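Local coordinates for protein peptide chain release factor RF2 (Thermus thermophilus, PDB 2IHR) that recognises the stop codons UGA and UAA on the ribosome and directs release of the finished polypeptide at the end of translation, at residues H111-G125 and T203-D215. Residues are numbered along the deposited sequence; the frame is centred on the assembly and turned at random.
Sequences HAEKNAILTIQPGAG and TSFAGVEVIPEVD
L118 and V210 face each other as a non-hydrogen-bonded pair where strands 115-122 and 203-213 run antiparallel, their axes 163° apart. Here the packing is close: L118 has CG anti to its backbone N (chi1 177°), which turns the branch toward strand 203-213, where CD1 lies 4.0 Å from both V208 CG1 and V210 CG2. A116 CB meets V210 CG1, and I120 lies alongside V208; A116, L118, I120, V208 and V210 are all buried here. The opposite face opens to solvent at Q121 and E209, though I117 on it is buried. I117 rests its CB on I211 CG1, but a water donates to I117 O at 2.7 Å and also contacts T119 OG1. Between the faces, paired backbone bonds link I117 with I211 and T119 with E209, with E209 N to T119 O at 2.8 Å. Beyond the strands, V214 CG1 sits over one face of the H111 imidazole in a CH-pi contact, 4.0 Å from the ring centroid, while K114 NZ forms a salt bridge to D215 OD1 (2.8 Å), although D215 is poorly ordered. A methionine in place of K114 would probably leave the D215 carboxylate without this cationic mate. Helix 127-145 packs against I120, P122 and A206, and within the mixed sheet strand 164-172 flanks 115-122 as strand 185-190 flanks 201-213, so both strands are interior to the sheet.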
ATOM      1  N   HIS A 111      -3.352  -3.133   8.659  1.00 73.46           N
ATOM      2  CA  HIS A 111      -4.247  -2.984   7.517  1.00 77.50           C
ATOM      3  C   HIS A 111      -3.823  -3.312   6.083  1.00 76.84           C
ATOM      4  O   HIS A 111      -4.507  -2.920   5.134  1.00 76.00           O
ATOM      5  CB  HIS A 111      -4.821  -1.580   7.556  1.00 98.83           C
ATOM      6  CG  HIS A 111      -5.341  -1.181   8.905  1.00106.62           C
ATOM      7  ND1 HIS A 111      -4.573  -0.521   9.848  1.00104.68           N
ATOM      8  CD2 HIS A 111      -6.561  -1.353   9.464  1.00101.23           C
ATOM      9  CE1 HIS A 111      -5.305  -0.305  10.926  1.00106.54           C
ATOM     10  NE2 HIS A 111      -6.511  -0.800  10.720  1.00106.09           N
ATOM     11  N   ALA A 112      -2.700  -4.009   5.947  1.00 77.28           N
ATOM     12  CA  ALA A 112      -2.151  -4.440   4.685  1.00 71.71           C
ATOM     13  C   ALA A 112      -3.255  -4.918   3.741  1.00 74.46           C
ATOM     14  O   ALA A 112      -3.181  -4.758   2.518  1.00 73.77           O
ATOM     15  CB  ALA A 112      -1.196  -5.559   4.949  1.00 54.98           C
ATOM     16  N   GLU A 113      -4.274  -5.514   4.334  1.00 78.84           N
ATOM     17  CA  GLU A 113      -5.430  -6.047   3.635  1.00 81.49           C
ATOM     18  C   GLU A 113      -6.369  -4.971   3.042  1.00 78.79           C
ATOM     19  O   GLU A 113      -6.999  -5.158   1.987  1.00 78.93           O
ATOM     20  CB  GLU A 113      -6.184  -6.878   4.651  1.00104.08           C
ATOM     21  CG  GLU A 113      -6.045  -6.245   6.036  1.00123.11           C
ATOM     22  CD  GLU A 113      -7.162  -6.619   6.973  1.00135.56           C
ATOM     23  OE1 GLU A 113      -8.210  -7.093   6.475  1.00144.97           O
ATOM     24  OE2 GLU A 113      -7.000  -6.423   8.201  1.00145.51           O
ATOM     25  N   LYS A 114      -6.471  -3.845   3.738  1.00 76.71           N
ATOM     26  CA  LYS A 114      -7.365  -2.771   3.322  1.00 80.58           C
ATOM     27  C   LYS A 114      -7.077  -2.058   2.009  1.00 77.37           C
ATOM     28  O   LYS A 114      -5.954  -2.054   1.505  1.00 80.46           O
ATOM     29  CB  LYS A 114      -7.491  -1.723   4.447  1.00 97.20           C
ATOM     30  CG  LYS A 114      -8.768  -1.852   5.305  1.00110.78           C
ATOM     31  CD  LYS A 114      -8.585  -2.769   6.526  1.00121.04           C
ATOM     32  CE  LYS A 114      -9.894  -2.964   7.308  1.00128.68           C
ATOM     33  NZ  LYS A 114      -9.667  -3.407   8.724  1.00136.42           N
ATOM     34  N   ASN A 115      -8.112  -1.448   1.454  1.00 79.80           N
ATOM     35  CA  ASN A 115      -7.945  -0.702   0.233  1.00 73.81           C
ATOM     36  C   ASN A 115      -7.052   0.467   0.534  1.00 72.42           C
ATOM     37  O   ASN A 115      -6.795   0.768   1.700  1.00 77.02           O
ATOM     38  CB  ASN A 115      -9.283  -0.271  -0.299  1.00 78.10           C
ATOM     39  CG  ASN A 115     -10.117  -1.453  -0.682  1.00 83.99           C
ATOM     40  OD1 ASN A 115     -11.208  -1.312  -1.211  1.00 92.07           O
ATOM     41  ND2 ASN A 115      -9.594  -2.653  -0.412  1.00 84.42           N
ATOM     42  N   ALA A 116      -6.569   1.124  -0.513  1.00 70.21           N
ATOM     43  CA  ALA A 116      -5.626   2.198  -0.327  1.00 59.93           C
ATOM     44  C   ALA A 116      -6.024   3.574  -0.839  1.00 62.23           C
ATOM     45  O   ALA A 116      -6.727   3.719  -1.865  1.00 65.19           O
ATOM     46  CB  ALA A 116      -4.307   1.768  -0.936  1.00 46.51           C
ATOM     47  N   ILE A 117      -5.592   4.583  -0.078  1.00 60.87           N
ATOM     48  CA  ILE A 117      -5.808   5.998  -0.402  1.00 62.49           C
ATOM     49  C   ILE A 117      -4.404   6.530  -0.671  1.00 62.76           C
ATOM     50  O   ILE A 117      -3.593   6.690   0.259  1.00 62.73           O
ATOM     51  CB  ILE A 117      -6.388   6.782   0.769  1.00 65.21           C
ATOM     52  CG1 ILE A 117      -7.712   6.152   1.204  1.00 68.20           C
ATOM     53  CG2 ILE A 117      -6.545   8.264   0.366  1.00 60.27           C
ATOM     54  CD1 ILE A 117      -8.189   6.594   2.579  1.00 73.81           C
ATOM     55  N   LEU A 118      -4.123   6.741  -1.958  1.00 63.53           N
ATOM     56  CA  LEU A 118      -2.830   7.217  -2.450  1.00 58.34           C
ATOM     57  C   LEU A 118      -2.980   8.658  -2.947  1.00 63.13           C
ATOM     58  O   LEU A 118      -3.936   8.985  -3.693  1.00 57.41           O
ATOM     59  CB  LEU A 118      -2.336   6.270  -3.558  1.00 47.02           C
ATOM     60  CG  LEU A 118      -1.017   6.570  -4.322  1.00 51.68           C
ATOM     61  CD1 LEU A 118      -0.225   5.271  -4.578  1.00 42.68           C
ATOM     62  CD2 LEU A 118      -1.343   7.305  -5.621  1.00 44.74           C
ATOM     63  N   THR A 119      -2.054   9.522  -2.504  1.00 62.09           N
ATOM     64  CA  THR A 119      -2.110  10.949  -2.864  1.00 64.42           C
ATOM     65  C   THR A 119      -0.788  11.451  -3.443  1.00 66.65           C
ATOM     66  O   THR A 119       0.281  11.169  -2.900  1.00 71.57           O
ATOM     67  CB  THR A 119      -2.415  11.832  -1.614  1.00 58.50           C
ATOM     68  OG1 THR A 119      -3.427  11.219  -0.810  1.00 59.16           O
ATOM     69  CG2 THR A 119      -2.872  13.222  -2.040  1.00 50.67           C
ATOM     70  N   ILE A 120      -0.871  12.251  -4.501  1.00 52.17           N
ATOM     71  CA  ILE A 120       0.300  12.797  -5.197  1.00 52.04           C
ATOM     72  C   ILE A 120       0.265  14.305  -5.322  1.00 52.30           C
ATOM     73  O   ILE A 120      -0.741  14.881  -5.714  1.00 56.70           O
ATOM     74  CB  ILE A 120       0.399  12.217  -6.635  1.00 59.29           C
ATOM     75  CG1 ILE A 120       0.634  10.699  -6.560  1.00 59.19           C
ATOM     76  CG2 ILE A 120       1.567  12.849  -7.400  1.00 52.21           C
ATOM     77  CD1 ILE A 120      -0.035   9.919  -7.636  1.00 56.33           C
ATOM     78  N   GLN A 121       1.365  14.961  -4.981  1.00 62.87           N
ATOM     79  CA  GLN A 121       1.433  16.409  -5.125  1.00 61.08           C
ATOM     80  C   GLN A 121       2.787  16.731  -5.682  1.00 60.97           C
ATOM     81  O   GLN A 121       3.756  16.099  -5.305  1.00 66.16           O
ATOM     82  CB  GLN A 121       1.257  17.080  -3.764  1.00 65.61           C
ATOM     83  CG  GLN A 121      -0.183  17.072  -3.285  1.00 76.24           C
ATOM     84  CD  GLN A 121      -0.371  17.694  -1.928  1.00 77.14           C
ATOM     85  OE1 GLN A 121      -0.073  17.089  -0.888  1.00 76.42           O
ATOM     86  NE2 GLN A 121      -0.874  18.918  -1.927  1.00 83.53           N
ATOM     87  N   PRO A 122       2.875  17.662  -6.633  1.00 59.73           N
ATOM     88  CA  PRO A 122       4.230  17.952  -7.134  1.00 57.09           C
ATOM     89  C   PRO A 122       5.122  18.591  -6.042  1.00 59.89           C
ATOM     90  O   PRO A 122       4.645  19.016  -5.006  1.00 58.97           O
ATOM     91  CB  PRO A 122       3.997  18.902  -8.321  1.00 55.47           C
ATOM     92  CG  PRO A 122       2.588  19.463  -8.121  1.00 59.13           C
ATOM     93  CD  PRO A 122       1.826  18.323  -7.435  1.00 62.78           C
ATOM     94  N   GLY A 123       6.423  18.608  -6.270  1.00 64.40           N
ATOM     95  CA  GLY A 123       7.350  19.189  -5.322  1.00 61.40           C
ATOM     96  C   GLY A 123       8.049  20.246  -6.142  1.00 67.99           C
ATOM     97  O   GLY A 123       7.397  20.961  -6.908  1.00 74.09           O
ATOM     98  N   ALA A 124       9.365  20.348  -6.030  1.00 66.49           N
ATOM     99  CA  ALA A 124      10.074  21.348  -6.823  1.00 66.58           C
ATOM    100  C   ALA A 124      10.302  20.924  -8.276  1.00 70.09           C
ATOM    101  O   ALA A 124      10.318  19.733  -8.581  1.00 77.07           O
ATOM    102  CB  ALA A 124      11.374  21.650  -6.179  1.00 48.26           C
ATOM    103  N   GLY A 125      10.503  21.903  -9.162  1.00 74.34           N
ATOM    104  CA  GLY A 125      10.722  21.613 -10.573  1.00 75.33           C
ATOM    105  C   GLY A 125       9.825  22.410 -11.512  1.00 78.59           C
ATOM    106  O   GLY A 125      10.056  22.436 -12.737  1.00 80.67           O
ATOM    107  N   THR A 203      15.612  18.356 -12.970  1.00 74.28           N
ATOM    108  CA  THR A 203      15.446  17.446 -11.867  1.00 70.54           C
ATOM    109  C   THR A 203      14.130  17.891 -11.307  1.00 65.14           C
ATOM    110  O   THR A 203      13.903  19.081 -11.179  1.00 67.53           O
ATOM    111  CB  THR A 203      16.583  17.596 -10.873  1.00 55.50           C
ATOM    112  OG1 THR A 203      17.837  17.343 -11.552  1.00 54.49           O
ATOM    113  CG2 THR A 203      16.396  16.628  -9.729  1.00 60.82           C
ATOM    114  N   SER A 204      13.251  16.934 -11.025  1.00 50.67           N
ATOM    115  CA  SER A 204      11.915  17.248 -10.549  1.00 48.71           C
ATOM    116  C   SER A 204      11.573  16.310  -9.434  1.00 45.47           C
ATOM    117  O   SER A 204      12.204  15.251  -9.290  1.00 46.42           O
ATOM    118  CB  SER A 204      10.902  17.057 -11.666  1.00 51.53           C
ATOM    119  OG  SER A 204      11.119  17.951 -12.731  1.00 68.71           O
ATOM    120  N   PHE A 205      10.592  16.693  -8.626  1.00 53.31           N
ATOM    121  CA  PHE A 205      10.185  15.855  -7.505  1.00 52.25           C
ATOM    122  C   PHE A 205       8.699  15.914  -7.356  1.00 50.67           C
ATOM    123  O   PHE A 205       8.062  16.851  -7.822  1.00 59.31           O
ATOM    124  CB  PHE A 205      10.785  16.353  -6.182  1.00 49.97           C
ATOM    125  CG  PHE A 205      12.277  16.299  -6.144  1.00 55.37           C
ATOM    126  CD1 PHE A 205      13.034  17.294  -6.774  1.00 55.11           C
ATOM    127  CD2 PHE A 205      12.924  15.194  -5.600  1.00 48.67           C
ATOM    128  CE1 PHE A 205      14.416  17.181  -6.877  1.00 49.68           C
ATOM    129  CE2 PHE A 205      14.299  15.071  -5.696  1.00 50.96           C
ATOM    130  CZ  PHE A 205      15.049  16.071  -6.341  1.00 47.11           C
ATOM    131  N   ALA A 206       8.162  14.895  -6.701  1.00 47.39           N
ATOM    132  CA  ALA A 206       6.732  14.789  -6.392  1.00 43.81           C
ATOM    133  C   ALA A 206       6.761  13.836  -5.222  1.00 41.23           C
ATOM    134  O   ALA A 206       7.612  12.972  -5.194  1.00 42.46           O
ATOM    135  CB  ALA A 206       5.954  14.194  -7.557  1.00 44.46           C
ATOM    136  N   GLY A 207       5.885  14.020  -4.246  1.00 51.32           N
ATOM    137  CA  GLY A 207       5.841  13.105  -3.115  1.00 53.07           C
ATOM    138  C   GLY A 207       4.566  12.268  -3.224  1.00 52.39           C
ATOM    139  O   GLY A 207       3.548  12.766  -3.745  1.00 54.20           O
ATOM    140  N   VAL A 208       4.615  11.022  -2.737  1.00 55.88           N
ATOM    141  CA  VAL A 208       3.477  10.091  -2.799  1.00 54.79           C
ATOM    142  C   VAL A 208       3.115   9.623  -1.406  1.00 61.33           C
ATOM    143  O   VAL A 208       4.002   9.219  -0.665  1.00 64.66           O
ATOM    144  CB  VAL A 208       3.840   8.802  -3.671  1.00 48.38           C
ATOM    145  CG1 VAL A 208       2.767   7.742  -3.572  1.00 34.56           C
ATOM    146  CG2 VAL A 208       4.028   9.186  -5.145  1.00 34.29           C
ATOM    147  N   GLU A 209       1.825   9.697  -1.042  1.00 59.56           N
ATOM    148  CA  GLU A 209       1.351   9.204   0.253  1.00 64.78           C
ATOM    149  C   GLU A 209       0.308   8.120   0.072  1.00 58.12           C
ATOM    150  O   GLU A 209      -0.498   8.156  -0.884  1.00 58.22           O
ATOM    151  CB  GLU A 209       0.736  10.299   1.119  1.00 56.65           C
ATOM    152  CG  GLU A 209       1.474  10.482   2.470  1.00 99.62           C
ATOM    153  CD  GLU A 209       1.723   9.179   3.273  1.00122.35           C
ATOM    154  OE1 GLU A 209       2.607   9.191   4.155  1.00138.05           O
ATOM    155  OE2 GLU A 209       1.047   8.156   3.045  1.00138.36           O
ATOM    156  N   VAL A 210       0.340   7.186   1.018  1.00 62.87           N
ATOM    157  CA  VAL A 210      -0.545   6.046   1.080  1.00 60.24           C
ATOM    158  C   VAL A 210      -0.877   5.741   2.550  1.00 61.55           C
ATOM    159  O   VAL A 210       0.032   5.552   3.366  1.00 68.93           O
ATOM    160  CB  VAL A 210       0.135   4.764   0.482  1.00 48.96           C
ATOM    161  CG1 VAL A 210      -0.928   3.691   0.114  1.00 39.01           C
ATOM    162  CG2 VAL A 210       0.947   5.142  -0.715  1.00 41.54           C
ATOM    163  N   ILE A 211      -2.174   5.702   2.874  1.00 64.70           N
ATOM    164  CA  ILE A 211      -2.680   5.365   4.212  1.00 57.19           C
ATOM    165  C   ILE A 211      -3.837   4.373   3.956  1.00 60.81           C
ATOM    166  O   ILE A 211      -4.395   4.328   2.865  1.00 62.67           O
ATOM    167  CB  ILE A 211      -3.232   6.593   4.902  1.00 60.78           C
ATOM    168  CG1 ILE A 211      -4.506   7.029   4.171  1.00 57.21           C
ATOM    169  CG2 ILE A 211      -2.133   7.689   4.996  1.00 45.48           C
ATOM    170  CD1 ILE A 211      -5.090   8.294   4.655  1.00 49.93           C
ATOM    171  N   PRO A 212      -4.225   3.567   4.943  1.00 68.55           N
ATOM    172  CA  PRO A 212      -5.332   2.663   4.557  1.00 69.87           C
ATOM    173  C   PRO A 212      -6.764   3.110   4.842  1.00 73.52           C
ATOM    174  O   PRO A 212      -7.010   3.772   5.868  1.00 69.53           O
ATOM    175  CB  PRO A 212      -5.019   1.383   5.326  1.00 60.04           C
ATOM    176  CG  PRO A 212      -4.465   1.913   6.617  1.00 59.84           C
ATOM    177  CD  PRO A 212      -3.570   3.122   6.190  1.00 57.40           C
ATOM    178  N   GLU A 213      -7.688   2.749   3.932  1.00 69.07           N
ATOM    179  CA  GLU A 213      -9.125   3.014   4.117  1.00 72.41           C
ATOM    180  C   GLU A 213      -9.642   1.870   4.996  1.00 73.86           C
ATOM    181  O   GLU A 213      -9.957   0.762   4.523  1.00 73.64           O
ATOM    182  CB  GLU A 213      -9.923   3.002   2.814  1.00 79.41           C
ATOM    183  CG  GLU A 213     -11.315   2.368   3.013  1.00 79.21           C
ATOM    184  CD  GLU A 213     -12.261   2.575   1.850  1.00 83.64           C
ATOM    185  OE1 GLU A 213     -12.436   1.638   1.016  1.00 77.53           O
ATOM    186  OE2 GLU A 213     -12.832   3.694   1.787  1.00 78.14           O
ATOM    187  N   VAL A 214      -9.710   2.166   6.285  1.00 67.93           N
ATOM    188  CA  VAL A 214     -10.151   1.256   7.332  1.00 76.64           C
ATOM    189  C   VAL A 214     -11.665   0.974   7.387  1.00 89.13           C
ATOM    190  O   VAL A 214     -12.436   1.369   6.491  1.00 96.37           O
ATOM    191  CB  VAL A 214      -9.711   1.813   8.660  1.00 73.20           C
ATOM    192  CG1 VAL A 214      -8.180   1.987   8.682  1.00 60.40           C
ATOM    193  CG2 VAL A 214     -10.361   3.141   8.846  1.00 78.05           C
ATOM    194  N   ASP A 215     -12.093   0.355   8.480  1.00120.73           N
ATOM    195  CA  ASP A 215     -13.477  -0.066   8.597  1.00126.90           C
ATOM    196  C   ASP A 215     -14.566   0.766   9.253  1.00128.68           C
ATOM    197  O   ASP A 215     -15.566   0.206   9.702  1.00132.61           O
ATOM    198  CB  ASP A 215     -13.493  -1.484   9.178  1.00126.98           C
ATOM    199  CG  ASP A 215     -12.172  -1.864   9.846  1.00132.26           C
ATOM    200  OD1 ASP A 215     -11.134  -1.174   9.673  1.00134.44           O
ATOM    201  OD2 ASP A 215     -12.157  -2.891  10.542  1.00130.35           O
TER
HETATM  202  O   HOH W   1      -2.786   9.222   0.597  1.00 43.74           O